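Local coordinates for protein carboxypeptidase A (Helicoverpa armigera, PDB 1JQG) that probably acts, as the proenzyme of a zinc metallocarboxypeptidase of the M14 family, in removing C-terminal residues from peptides once activated, at residues Y21-Y27 and L86-K92; I305-G309 and F392-L396; Y233-N237 and V269-T273; E98-L102 and L396-D400. Residues are numbered along the deposited sequence.

Contact 1 (Y21-Y27 and L86-K92)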
loop_
_atom_site.group_PDB
_atom_site.type_symbol
_atom_site.label_atom_id
_atom_site.label_comp_id
_atom_site.label_asym_id
_atom_site.label_seq_id
_atom_site.Cartn_x
_atom_site.Cartn_y
_atom_site.Cartn_z
ATOM N N TYR A 21 4.193 -5.823 -21.648
ATOM C CA TYR A 21 5.097 -4.738 -21.343
ATOM C C TYR A 21 6.323 -4.670 -22.247
ATOM O O TYR A 21 7.290 -3.974 -21.990
ATOM C CB TYR A 21 5.515 -4.847 -19.854
ATOM C CG TYR A 21 4.334 -4.524 -18.940
ATOM C CD1 TYR A 21 3.777 -5.501 -18.110
ATOM C CD2 TYR A 21 3.776 -3.264 -18.921
ATOM C CE1 TYR A 21 2.718 -5.206 -17.280
ATOM C CE2 TYR A 21 2.721 -2.966 -18.105
ATOM C CZ TYR A 21 2.186 -3.939 -17.291
ATOM O OH TYR A 21 1.118 -3.657 -16.478
ATOM N N ASP A 22 6.332 -5.482 -23.303
ATOM C CA ASP A 22 7.420 -5.467 -24.266
ATOM C C ASP A 22 7.381 -4.157 -25.062
ATOM O O ASP A 22 6.471 -3.949 -25.855
ATOM C CB ASP A 22 7.318 -6.646 -25.215
ATOM C CG ASP A 22 8.587 -6.931 -25.991
ATOM O OD1 ASP A 22 8.641 -8.011 -26.626
ATOM O OD2 ASP A 22 9.517 -6.118 -25.972
ATOM N N GLY A 23 8.299 -3.253 -24.737
ATOM C CA GLY A 23 8.309 -1.957 -25.420
ATOM C C GLY A 23 7.911 -0.800 -24.515
ATOM O O GLY A 23 8.127 0.362 -24.887
ATOM N N HIS A 24 7.382 -1.108 -23.320
ATOM C CA HIS A 24 6.968 -0.060 -22.395
ATOM C C HIS A 24 8.196 0.629 -21.784
ATOM O O HIS A 24 9.126 -0.039 -21.338
ATOM C CB HIS A 24 6.069 -0.638 -21.315
ATOM C CG HIS A 24 4.657 -0.853 -21.694
ATOM N ND1 HIS A 24 4.304 -1.319 -22.945
ATOM C CD2 HIS A 24 3.483 -0.680 -21.034
ATOM C CE1 HIS A 24 2.983 -1.432 -23.043
ATOM N NE2 HIS A 24 2.474 -1.045 -21.880
ATOM N N ALA A 25 8.179 1.964 -21.758
ATOM C CA ALA A 25 9.281 2.731 -21.192
ATOM C C ALA A 25 8.860 3.581 -19.983
ATOM O O ALA A 25 7.776 4.147 -19.843
ATOM C CB ALA A 25 9.885 3.691 -22.199
ATOM N N VAL A 26 9.800 3.718 -19.047
ATOM C CA VAL A 26 9.618 4.515 -17.851
ATOM C C VAL A 26 10.265 5.873 -18.061
ATOM O O VAL A 26 11.452 5.937 -18.412
ATOM C CB VAL A 26 10.222 3.828 -16.595
ATOM C CG1 VAL A 26 10.240 4.759 -15.390
ATOM C CG2 VAL A 26 9.367 2.607 -16.265
ATOM N N TYR A 27 9.475 6.915 -17.859
ATOM C CA TYR A 27 9.964 8.276 -18.030
ATOM C C TYR A 27 10.020 8.990 -16.682
ATOM O O TYR A 27 9.305 8.656 -15.720
ATOM C CB TYR A 27 9.083 9.040 -19.006
ATOM C CG TYR A 27 9.284 8.706 -20.471
ATOM C CD1 TYR A 27 8.530 7.705 -21.066
ATOM C CD2 TYR A 27 10.190 9.404 -21.266
ATOM C CE1 TYR A 27 8.670 7.413 -22.416
ATOM C CE2 TYR A 27 10.364 9.095 -22.603
ATOM C CZ TYR A 27 9.593 8.100 -23.171
ATOM O OH TYR A 27 9.735 7.782 -24.487
ATOM N N LEU A 86 14.238 9.543 -20.423
ATOM C CA LEU A 86 14.162 8.116 -20.554
ATOM C C LEU A 86 15.033 7.377 -19.525
ATOM O O LEU A 86 16.252 7.331 -19.623
ATOM C CB LEU A 86 14.528 7.546 -21.952
ATOM C CG LEU A 86 14.220 6.074 -22.259
ATOM C CD1 LEU A 86 12.699 5.871 -22.371
ATOM C CD2 LEU A 86 14.885 5.542 -23.514
ATOM N N GLU A 87 14.345 6.714 -18.583
ATOM C CA GLU A 87 15.000 5.950 -17.555
ATOM C C GLU A 87 15.170 4.494 -17.958
ATOM O O GLU A 87 16.178 3.848 -17.699
ATOM C CB GLU A 87 14.226 6.073 -16.232
ATOM C CG GLU A 87 14.962 5.374 -15.073
ATOM C CD GLU A 87 14.304 5.630 -13.729
ATOM O OE1 GLU A 87 14.574 6.713 -13.178
ATOM O OE2 GLU A 87 13.546 4.744 -13.266
ATOM N N VAL A 88 14.095 3.914 -18.456
ATOM C CA VAL A 88 14.030 2.515 -18.849
ATOM C C VAL A 88 13.362 2.421 -20.217
ATOM O O VAL A 88 12.209 2.792 -20.342
ATOM C CB VAL A 88 13.258 1.649 -17.865
ATOM C CG1 VAL A 88 13.391 0.163 -18.223
ATOM C CG2 VAL A 88 13.693 1.818 -16.412
ATOM N N GLU A 89 14.068 1.921 -21.214
ATOM C CA GLU A 89 13.530 1.839 -22.569
ATOM C C GLU A 89 12.584 0.659 -22.733
ATOM O O GLU A 89 11.636 0.744 -23.513
ATOM C CB GLU A 89 14.674 1.783 -23.594
ATOM C CG GLU A 89 14.180 1.906 -25.036
ATOM C CD GLU A 89 15.336 2.046 -26.020
ATOM O OE1 GLU A 89 15.640 3.228 -26.299
ATOM O OE2 GLU A 89 15.898 1.025 -26.478
ATOM N N ASN A 90 12.884 -0.446 -22.039
ATOM C CA ASN A 90 11.992 -1.610 -22.077
ATOM C C ASN A 90 11.911 -2.235 -20.691
ATOM O O ASN A 90 12.851 -2.917 -20.297
ATOM C CB ASN A 90 12.495 -2.616 -23.099
ATOM C CG ASN A 90 11.500 -3.729 -23.387
ATOM O OD1 ASN A 90 10.369 -3.812 -22.893
ATOM N ND2 ASN A 90 11.923 -4.662 -24.223
ATOM N N VAL A 91 10.822 -1.994 -19.974
ATOM C CA VAL A 91 10.603 -2.538 -18.647
ATOM C C VAL A 91 10.512 -4.064 -18.565
ATOM O O VAL A 91 10.587 -4.647 -17.485
ATOM C CB VAL A 91 9.342 -1.955 -17.958
ATOM C CG1 VAL A 91 9.404 -0.464 -17.751
ATOM C CG2 VAL A 91 8.104 -2.323 -18.769
ATOM N N LYS A 92 10.395 -4.739 -19.683
ATOM C CA LYS A 92 10.299 -6.180 -19.747
ATOM C C LYS A 92 11.536 -6.835 -19.155
ATOM O O LYS A 92 11.415 -7.765 -18.355
ATOM C CB LYS A 92 10.106 -6.676 -21.171
ATOM C CG LYS A 92 9.829 -8.161 -21.287
ATOM C CD LYS A 92 9.519 -8.547 -22.714
ATOM C CE LYS A 92 9.147 -10.006 -22.844
ATOM N NZ LYS A 92 8.484 -10.153 -24.179
#
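Val26, the most deeply covered residue here, fills the hollow between Val88 and Val91: CB of Val26 lies 3.9 Å from CB of Val88, and CG2 of Val26 meets CG1 of Val91 at 3.4 Å. Val91 in turn fills the space beside Tyr21 and His24, its CG2 3.8 Å and 3.7 Å from their CB atoms. On the other face, CD1 of Leu86 sits 3.6 Å from CB of Ala25 and makes a CH-pi contact over the Tyr27 ring, 4.2 Å from its centroid. The strands pair antiparallel through a classic beta bulge: O of Val26 accepts from N of Glu87 at 3.0 Å and, weakly, from N of Val88 at 3.3 Å, while N of Val26 donates to O of Val88 at 2.9 Å. Beyond the strands, N of Val91 donates to O of His24 at 2.9 Å. The type II turn from Tyr21 to His24 folds over Asn90, whose OD1 takes N of Gly23 at 2.8 Å and, as a weak cap, N of Lys92 at 3.3 Å. Weak bonds hold Asp22: OD1 in a salt bridge to NZ of Lys92, OD2 from ND2 of Asn90, both 3.3 Å. In the four-stranded antiparallel sheet of the activation domain, strand 25-30 lies between 61-65 and the edge strand 83-88; helix 70-80 packs against Ala25, Tyr27 and Leu86, and helix 92-108 starts at Lys92.

Contact 2 (I305-G309 and F392-L396). With ZN (zinc ion), chain B.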
loop_
_atom_site.group_PDB
_atom_site.type_symbol
_atom_site.label_atom_id
_atom_site.label_comp_id
_atom_site.label_asym_id
_atom_site.label_seq_id
_atom_site.Cartn_x
_atom_site.Cartn_y
_atom_site.Cartn_z
ATOM N N ILE A 305 -0.726 0.396 4.610
ATOM C CA ILE A 305 0.638 0.277 4.122
ATOM C C ILE A 305 0.730 0.152 2.615
ATOM O O ILE A 305 0.394 -0.871 2.024
ATOM C CB ILE A 305 1.405 -0.874 4.837
ATOM C CG1 ILE A 305 1.368 -0.582 6.367
ATOM C CG2 ILE A 305 2.853 -0.979 4.393
ATOM C CD1 ILE A 305 1.970 -1.662 7.239
ATOM N N HIS A 306 1.327 1.160 1.992
ATOM C CA HIS A 306 1.585 1.165 0.576
ATOM C C HIS A 306 3.097 1.263 0.301
ATOM O O HIS A 306 3.957 1.333 1.140
ATOM C CB HIS A 306 0.926 2.385 -0.117
ATOM C CG HIS A 306 -0.564 2.334 -0.082
ATOM N ND1 HIS A 306 -1.335 1.955 -1.126
ATOM C CD2 HIS A 306 -1.510 2.576 0.865
ATOM C CE1 HIS A 306 -2.608 1.991 -0.973
ATOM N NE2 HIS A 306 -2.738 2.353 0.289
ATOM N N SER A 307 3.374 1.184 -0.991
ATOM C CA SER A 307 4.618 1.322 -1.613
ATOM C C SER A 307 4.506 2.008 -3.017
ATOM O O SER A 307 3.408 2.016 -3.575
ATOM C CB SER A 307 5.483 0.086 -1.888
ATOM O OG SER A 307 5.054 -0.628 -3.040
ATOM N N PHE A 308 4.950 3.214 -3.343
ATOM C CA PHE A 308 6.367 3.474 -3.139
ATOM C C PHE A 308 6.682 4.929 -2.797
ATOM O O PHE A 308 5.923 5.806 -3.316
ATOM C CB PHE A 308 7.389 2.770 -4.029
ATOM C CG PHE A 308 7.571 3.480 -5.330
ATOM C CD1 PHE A 308 8.507 4.500 -5.406
ATOM C CD2 PHE A 308 6.841 3.191 -6.465
ATOM C CE1 PHE A 308 8.721 5.208 -6.568
ATOM C CE2 PHE A 308 7.039 3.892 -7.632
ATOM C CZ PHE A 308 7.985 4.899 -7.697
ATOM N N GLY A 309 7.583 5.489 -1.947
ATOM C CA GLY A 309 7.800 6.876 -1.649
ATOM C C GLY A 309 8.630 7.300 -0.437
ATOM O O GLY A 309 9.130 8.431 -0.303
ATOM N N PHE A 392 16.038 1.297 -10.262
ATOM C CA PHE A 392 16.071 2.352 -9.261
ATOM C C PHE A 392 14.805 2.335 -8.419
ATOM O O PHE A 392 14.686 1.569 -7.464
ATOM C CB PHE A 392 16.258 3.707 -9.948
ATOM C CG PHE A 392 17.350 3.690 -10.986
ATOM C CD1 PHE A 392 17.059 3.905 -12.322
ATOM C CD2 PHE A 392 18.671 3.448 -10.620
ATOM C CE1 PHE A 392 18.060 3.882 -13.275
ATOM C CE2 PHE A 392 19.677 3.425 -11.570
ATOM C CZ PHE A 392 19.368 3.643 -12.897
ATOM N N ASP A 393 13.908 3.267 -8.689
ATOM C CA ASP A 393 12.678 3.409 -7.922
ATOM C C ASP A 393 11.589 2.662 -8.693
ATOM O O ASP A 393 11.562 2.796 -9.919
ATOM C CB ASP A 393 12.269 4.859 -7.707
ATOM C CG ASP A 393 13.364 5.668 -7.031
ATOM O OD1 ASP A 393 13.554 5.562 -5.799
ATOM O OD2 ASP A 393 14.056 6.423 -7.767
ATOM N N GLY A 394 10.844 1.800 -8.017
ATOM C CA GLY A 394 9.717 1.149 -8.643
ATOM C C GLY A 394 9.006 0.199 -7.677
ATOM O O GLY A 394 8.903 0.443 -6.493
ATOM N N PHE A 395 8.374 -0.830 -8.239
ATOM C CA PHE A 395 7.613 -1.765 -7.447
ATOM C C PHE A 395 8.291 -3.124 -7.335
ATOM O O PHE A 395 7.876 -3.943 -6.554
ATOM C CB PHE A 395 6.219 -1.893 -8.075
ATOM C CG PHE A 395 5.435 -0.613 -8.015
ATOM C CD1 PHE A 395 4.832 -0.176 -6.840
ATOM C CD2 PHE A 395 5.289 0.128 -9.191
ATOM C CE1 PHE A 395 4.129 1.002 -6.842
ATOM C CE2 PHE A 395 4.585 1.335 -9.177
ATOM C CZ PHE A 395 4.014 1.773 -7.995
ATOM N N LEU A 396 9.327 -3.348 -8.145
ATOM C CA LEU A 396 10.076 -4.609 -8.153
ATOM C C LEU A 396 10.855 -4.816 -6.860
ATOM O O LEU A 396 11.392 -3.891 -6.289
ATOM C CB LEU A 396 11.039 -4.637 -9.333
ATOM C CG LEU A 396 10.421 -4.357 -10.708
ATOM C CD1 LEU A 396 11.534 -4.527 -11.762
ATOM C CD2 LEU A 396 9.214 -5.225 -10.991
HETATM ZN ZN ZN B . -0.777 2.347 -3.387
HETATM O O HOH W 1 8.226 -0.664 -3.764
HETATM O O HOH W 2 -0.331 4.716 -3.792
#
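Two phenylalanines meet edge-to-face close to the catalytic metal, with no direct hydrogen bond between their segments. The edge of Phe308 points at the face of Phe395, the ring centroids 5.0 Å apart and the planes at 79°, and CD2 of Phe308 comes within 3.5 Å of CE1 of Phe395. Phe308 also lends a face: CA of Gly394 lies over it, 4.2 Å from the ring centroid, in a CH-pi contact, and CB of Asp393 approaches CE1 of Phe308 to 3.7 Å. A water lies between O of Gly394, to which it donates at 3.0 Å, and OG of Ser307, a weak 3.3 Å contact. Strand 299-307 belongs to the mixed eight-stranded sheet of the M14 carboxypeptidase fold. His306, on this strand, does not touch 392-396 but binds zinc through ND1 at 2.4 Å; a water 2.4 Å from the zinc, with His181 and Glu184, completes the site. The Phe308 side chain is about 5 Å from that of Glu382, the predicted proton donor/acceptor. Aromatic and CH-pi packing thus joins the loop to the chain after His306, and no charge pair links the segments: the carboxylate of Asp393 pairs with Lys62 and Arg387 outside them.

Contact 3 (Y233-N237 and V269-T273)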
loop_
_atom_site.group_PDB
_atom_site.type_symbol
_atom_site.label_atom_id
_atom_site.label_comp_id
_atom_site.label_asym_id
_atom_site.label_seq_id
_atom_site.Cartn_x
_atom_site.Cartn_y
_atom_site.Cartn_z
ATOM N N TYR A 233 2.255 -5.194 -13.139
ATOM C CA TYR A 233 2.033 -3.820 -12.719
ATOM C C TYR A 233 0.561 -3.499 -12.501
ATOM O O TYR A 233 0.194 -2.314 -12.463
ATOM C CB TYR A 233 2.680 -2.852 -13.702
ATOM C CG TYR A 233 4.181 -2.816 -13.640
ATOM C CD1 TYR A 233 4.961 -2.895 -14.804
ATOM C CD2 TYR A 233 4.839 -2.669 -12.412
ATOM C CE1 TYR A 233 6.344 -2.850 -14.738
ATOM C CE2 TYR A 233 6.225 -2.628 -12.330
ATOM C CZ TYR A 233 6.967 -2.712 -13.502
ATOM O OH TYR A 233 8.331 -2.654 -13.423
ATOM N N TRP A 234 -0.271 -4.533 -12.353
ATOM C CA TRP A 234 -1.679 -4.338 -12.028
ATOM C C TRP A 234 -1.802 -3.834 -10.579
ATOM O O TRP A 234 -1.146 -4.362 -9.672
ATOM C CB TRP A 234 -2.425 -5.641 -12.309
ATOM C CG TRP A 234 -3.922 -5.513 -12.190
ATOM C CD1 TRP A 234 -4.720 -5.782 -11.101
ATOM C CD2 TRP A 234 -4.806 -5.055 -13.228
ATOM N NE1 TRP A 234 -6.035 -5.509 -11.402
ATOM C CE2 TRP A 234 -6.115 -5.078 -12.703
ATOM C CE3 TRP A 234 -4.617 -4.637 -14.540
ATOM C CZ2 TRP A 234 -7.232 -4.680 -13.447
ATOM C CZ3 TRP A 234 -5.711 -4.249 -15.289
ATOM C CH2 TRP A 234 -7.004 -4.271 -14.737
ATOM N N ARG A 235 -2.709 -2.913 -10.329
ATOM C CA ARG A 235 -2.946 -2.370 -8.988
ATOM C C ARG A 235 -4.404 -2.450 -8.535
ATOM O O ARG A 235 -4.699 -2.370 -7.347
ATOM C CB ARG A 235 -2.478 -0.912 -8.933
ATOM C CG ARG A 235 -3.143 0.005 -9.940
ATOM C CD ARG A 235 -2.552 1.412 -9.902
ATOM N NE ARG A 235 -2.916 2.090 -8.662
ATOM C CZ ARG A 235 -3.310 3.361 -8.616
ATOM N NH1 ARG A 235 -3.386 4.036 -9.759
ATOM N NH2 ARG A 235 -3.621 3.958 -7.465
ATOM N N LYS A 236 -5.350 -2.466 -9.453
ATOM C CA LYS A 236 -6.765 -2.445 -9.120
ATOM C C LYS A 236 -7.250 -3.854 -8.771
ATOM O O LYS A 236 -6.571 -4.889 -8.836
ATOM C CB LYS A 236 -7.539 -1.873 -10.313
ATOM C CG LYS A 236 -7.171 -0.461 -10.691
ATOM C CD LYS A 236 -8.062 0.113 -11.789
ATOM C CE LYS A 236 -7.785 -0.622 -13.112
ATOM N NZ LYS A 236 -8.806 -0.162 -14.105
ATOM N N ASN A 237 -8.536 -3.985 -8.418
ATOM C CA ASN A 237 -9.085 -5.334 -8.216
ATOM C C ASN A 237 -9.459 -5.931 -9.585
ATOM O O ASN A 237 -8.938 -5.466 -10.619
ATOM C CB ASN A 237 -10.277 -5.265 -7.302
ATOM C CG ASN A 237 -11.521 -4.583 -7.866
ATOM O OD1 ASN A 237 -11.432 -3.823 -8.855
ATOM N ND2 ASN A 237 -12.719 -4.771 -7.317
ATOM N N VAL A 269 -13.171 3.389 -16.627
ATOM C CA VAL A 269 -12.842 2.079 -16.106
ATOM C C VAL A 269 -11.490 1.664 -16.651
ATOM O O VAL A 269 -10.783 0.784 -16.138
ATOM C CB VAL A 269 -13.858 0.983 -16.488
ATOM C CG1 VAL A 269 -13.616 -0.241 -15.612
ATOM C CG2 VAL A 269 -15.270 1.464 -16.292
ATOM N N CYS A 270 -11.068 2.336 -17.715
ATOM C CA CYS A 270 -9.772 2.053 -18.332
ATOM C C CYS A 270 -8.646 2.721 -17.582
ATOM O O CYS A 270 -7.477 2.360 -17.728
ATOM C CB CYS A 270 -9.841 2.562 -19.779
ATOM S SG CYS A 270 -11.067 1.674 -20.790
ATOM N N SER A 271 -8.980 3.688 -16.743
ATOM C CA SER A 271 -7.979 4.335 -15.884
ATOM C C SER A 271 -7.608 3.500 -14.670
ATOM O O SER A 271 -8.477 2.788 -14.135
ATOM C CB SER A 271 -8.507 5.699 -15.446
ATOM O OG SER A 271 -7.576 6.299 -14.564
ATOM N N ASP A 272 -6.385 3.658 -14.175
ATOM C CA ASP A 272 -5.910 2.965 -12.988
ATOM C C ASP A 272 -6.468 3.569 -11.701
ATOM O O ASP A 272 -6.177 3.045 -10.647
ATOM C CB ASP A 272 -4.380 2.951 -12.947
ATOM C CG ASP A 272 -3.779 1.994 -13.946
ATOM O OD1 ASP A 272 -4.307 0.859 -13.992
ATOM O OD2 ASP A 272 -2.831 2.372 -14.644
ATOM N N THR A 273 -7.108 4.732 -11.774
ATOM C CA THR A 273 -7.685 5.417 -10.635
ATOM C C THR A 273 -9.190 5.487 -10.683
ATOM O O THR A 273 -9.776 6.379 -10.095
ATOM C CB THR A 273 -7.098 6.849 -10.517
ATOM O OG1 THR A 273 -7.423 7.645 -11.624
ATOM C CG2 THR A 273 -5.601 6.718 -10.379
HETATM O O HOH W 3 -4.489 -1.747 -12.433
#
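This is a polar contact between two parts of the long loop region that joins helix 221-228 to helix 283-294, carried mainly by a lysine reaching for backbone carbonyls. NZ of Lys236 donates to O of Ser271 at 3.0 Å, and also to carbonyls of Gly250 and Met249. CG of Lys236 stands 3.6 Å from O of Asp272. An ST turn shapes the receiving segment, OG of Ser271 accepting from N of Thr273 at 3.2 Å, and Cys270, within the same segment, is bonded to Cys248. O of Asp272 lies over a face of the Arg235 guanidinium, 3.1 Å from NH1 at an angle too poor for a hydrogen bond; Asp252 is its salt-bridge partner. The Arg235 side chain is about 5 Å from the zinc ion, consistent with the arginine that M14 carboxypeptidases use to polarise the scissile carbonyl. A water bridges the segments, accepting from N of Arg235 at 3.0 Å and donating to OD1 of Asp272 at 3.0 Å.

Contact 4 (E98-L102 and L396-D400)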
loop_
_atom_site.group_PDB
_atom_site.type_symbol
_atom_site.label_atom_id
_atom_site.label_comp_id
_atom_site.label_asym_id
_atom_site.label_seq_id
_atom_site.Cartn_x
_atom_site.Cartn_y
_atom_site.Cartn_z
ATOM N N GLU A 98 13.485 -9.687 -12.014
ATOM C CA GLU A 98 12.823 -9.859 -10.734
ATOM C C GLU A 98 12.383 -11.309 -10.586
ATOM O O GLU A 98 12.691 -11.898 -9.552
ATOM C CB GLU A 98 11.640 -8.913 -10.554
ATOM C CG GLU A 98 11.007 -9.034 -9.170
ATOM C CD GLU A 98 9.589 -8.517 -9.054
ATOM O OE1 GLU A 98 8.747 -8.784 -9.930
ATOM O OE2 GLU A 98 9.323 -7.820 -8.030
ATOM N N ASP A 99 11.785 -11.857 -11.638
ATOM C CA ASP A 99 11.400 -13.266 -11.686
ATOM C C ASP A 99 12.598 -14.179 -11.409
ATOM O O ASP A 99 12.560 -15.123 -10.628
ATOM C CB ASP A 99 10.798 -13.652 -13.035
ATOM C CG ASP A 99 9.543 -12.895 -13.358
ATOM O OD1 ASP A 99 8.961 -12.238 -12.481
ATOM O OD2 ASP A 99 9.181 -12.992 -14.554
ATOM N N GLN A 100 13.712 -13.865 -12.051
ATOM C CA GLN A 100 14.957 -14.608 -11.885
ATOM C C GLN A 100 15.464 -14.524 -10.467
ATOM O O GLN A 100 15.775 -15.528 -9.857
ATOM C CB GLN A 100 16.002 -14.065 -12.860
ATOM C CG GLN A 100 17.288 -14.862 -12.926
ATOM C CD GLN A 100 18.233 -14.317 -13.984
ATOM O OE1 GLN A 100 19.368 -13.996 -13.622
ATOM N NE2 GLN A 100 17.792 -14.219 -15.236
ATOM N N LEU A 101 15.452 -13.343 -9.877
ATOM C CA LEU A 101 15.879 -13.075 -8.514
ATOM C C LEU A 101 14.974 -13.627 -7.427
ATOM O O LEU A 101 15.455 -14.129 -6.410
ATOM C CB LEU A 101 16.023 -11.567 -8.317
ATOM C CG LEU A 101 17.460 -11.029 -8.273
ATOM C CD1 LEU A 101 18.316 -11.618 -9.383
ATOM C CD2 LEU A 101 17.420 -9.509 -8.366
ATOM N N LEU A 102 13.657 -13.616 -7.678
ATOM C CA LEU A 102 12.695 -14.177 -6.750
ATOM C C LEU A 102 12.620 -15.701 -6.836
ATOM O O LEU A 102 12.486 -16.386 -5.831
ATOM C CB LEU A 102 11.350 -13.511 -7.046
ATOM C CG LEU A 102 11.267 -12.020 -6.655
ATOM C CD1 LEU A 102 9.817 -11.536 -6.714
ATOM C CD2 LEU A 102 11.859 -11.727 -5.283
ATOM N N LEU A 396 9.327 -3.348 -8.145
ATOM C CA LEU A 396 10.076 -4.609 -8.153
ATOM C C LEU A 396 10.855 -4.816 -6.860
ATOM O O LEU A 396 11.392 -3.891 -6.289
ATOM C CB LEU A 396 11.039 -4.637 -9.333
ATOM C CG LEU A 396 10.421 -4.357 -10.708
ATOM C CD1 LEU A 396 11.534 -4.527 -11.762
ATOM C CD2 LEU A 396 9.214 -5.225 -10.991
ATOM N N VAL A 397 10.839 -6.023 -6.351
ATOM C CA VAL A 397 11.423 -6.389 -5.084
ATOM C C VAL A 397 12.730 -7.174 -5.253
ATOM O O VAL A 397 12.845 -8.134 -5.983
ATOM C CB VAL A 397 10.467 -7.271 -4.236
ATOM C CG1 VAL A 397 11.168 -7.572 -2.896
ATOM C CG2 VAL A 397 9.095 -6.630 -4.122
ATOM N N ASP A 398 13.778 -6.748 -4.573
ATOM C CA ASP A 398 15.042 -7.427 -4.441
ATOM C C ASP A 398 14.989 -8.219 -3.135
ATOM O O ASP A 398 14.820 -7.624 -2.049
ATOM C CB ASP A 398 16.168 -6.398 -4.384
ATOM C CG ASP A 398 17.545 -7.017 -4.536
ATOM O OD1 ASP A 398 17.802 -8.121 -3.993
ATOM O OD2 ASP A 398 18.407 -6.403 -5.192
ATOM N N PRO A 399 15.141 -9.541 -3.196
ATOM C CA PRO A 399 15.084 -10.437 -2.046
ATOM C C PRO A 399 16.006 -10.101 -0.897
ATOM O O PRO A 399 15.774 -10.568 0.197
ATOM C CB PRO A 399 15.366 -11.810 -2.685
ATOM C CG PRO A 399 16.160 -11.524 -3.904
ATOM C CD PRO A 399 15.463 -10.282 -4.441
ATOM N N ASP A 400 16.967 -9.199 -1.035
ATOM C CA ASP A 400 17.886 -8.767 -0.008
ATOM C C ASP A 400 17.283 -7.702 0.882
ATOM O O ASP A 400 17.735 -7.525 2.016
ATOM C CB ASP A 400 19.184 -8.219 -0.616
ATOM C CG ASP A 400 20.064 -9.273 -1.250
ATOM O OD1 ASP A 400 19.895 -10.510 -1.069
ATOM O OD2 ASP A 400 20.984 -8.804 -1.975
#
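Helix 92-108, the connecting helix of the procarboxypeptidase pro-segment, rests here on the enzyme moiety, packing against the loop of the M14 catalytic fold that leads from strand 377-383 to helix 402-421. Glu98 loses more surface than any other residue in the contact. Its side chain runs toward the loop and OE2 of Glu98 accepts a hydrogen bond from N of Val397 at 2.9 Å, nearly straight at 168°, while the same OE2 lies 3.3 Å from CA of Leu396. The carboxylate therefore satisfies a backbone amide that has no strand partner within these segments, and its other oxygen is held by a salt bridge to Arg232. One helical turn after Glu98, Leu101 meets Pro399 of the loop; each has 51 Å² covered. The proline ring presses against the helix, its CG 3.7 Å from O of Leu101 and its CD 4.1 Å from CB of Leu101. Leu102 adds to this patch through CD2, 4.0 Å from CD of Pro399 and 3.8 Å from O of Val397. Trp185 touches both Leu102 and Val397. An Asx turn brackets Pro399: OD1 of Asp398 accepts from N of Asp400 at 3.3 Å.

In the fold
From the N terminus, contact 1 comes first, closing a loop of 58 residues that carries most of the activation-domain sheet. The chain then enters helix 92-108, where contact 4 opens; it closes almost 300 residues later, tying the pro-segment helix to the catalytic domain. Contacts 3 and 2 fall one after the other within that span, and no spans cross. Contact 2 ends on the same 392-400 loop as contact 4, sharing Leu396. That loop is the common junction: it meets the segment that follows the zinc ligand His306, at Phe308, the helix at Glu98, contact 1 through Phe392 against Glu87, and contact 3 through Leu396 against Tyr233. Tyr233 also touches Tyr21, joining contacts 1 and 3.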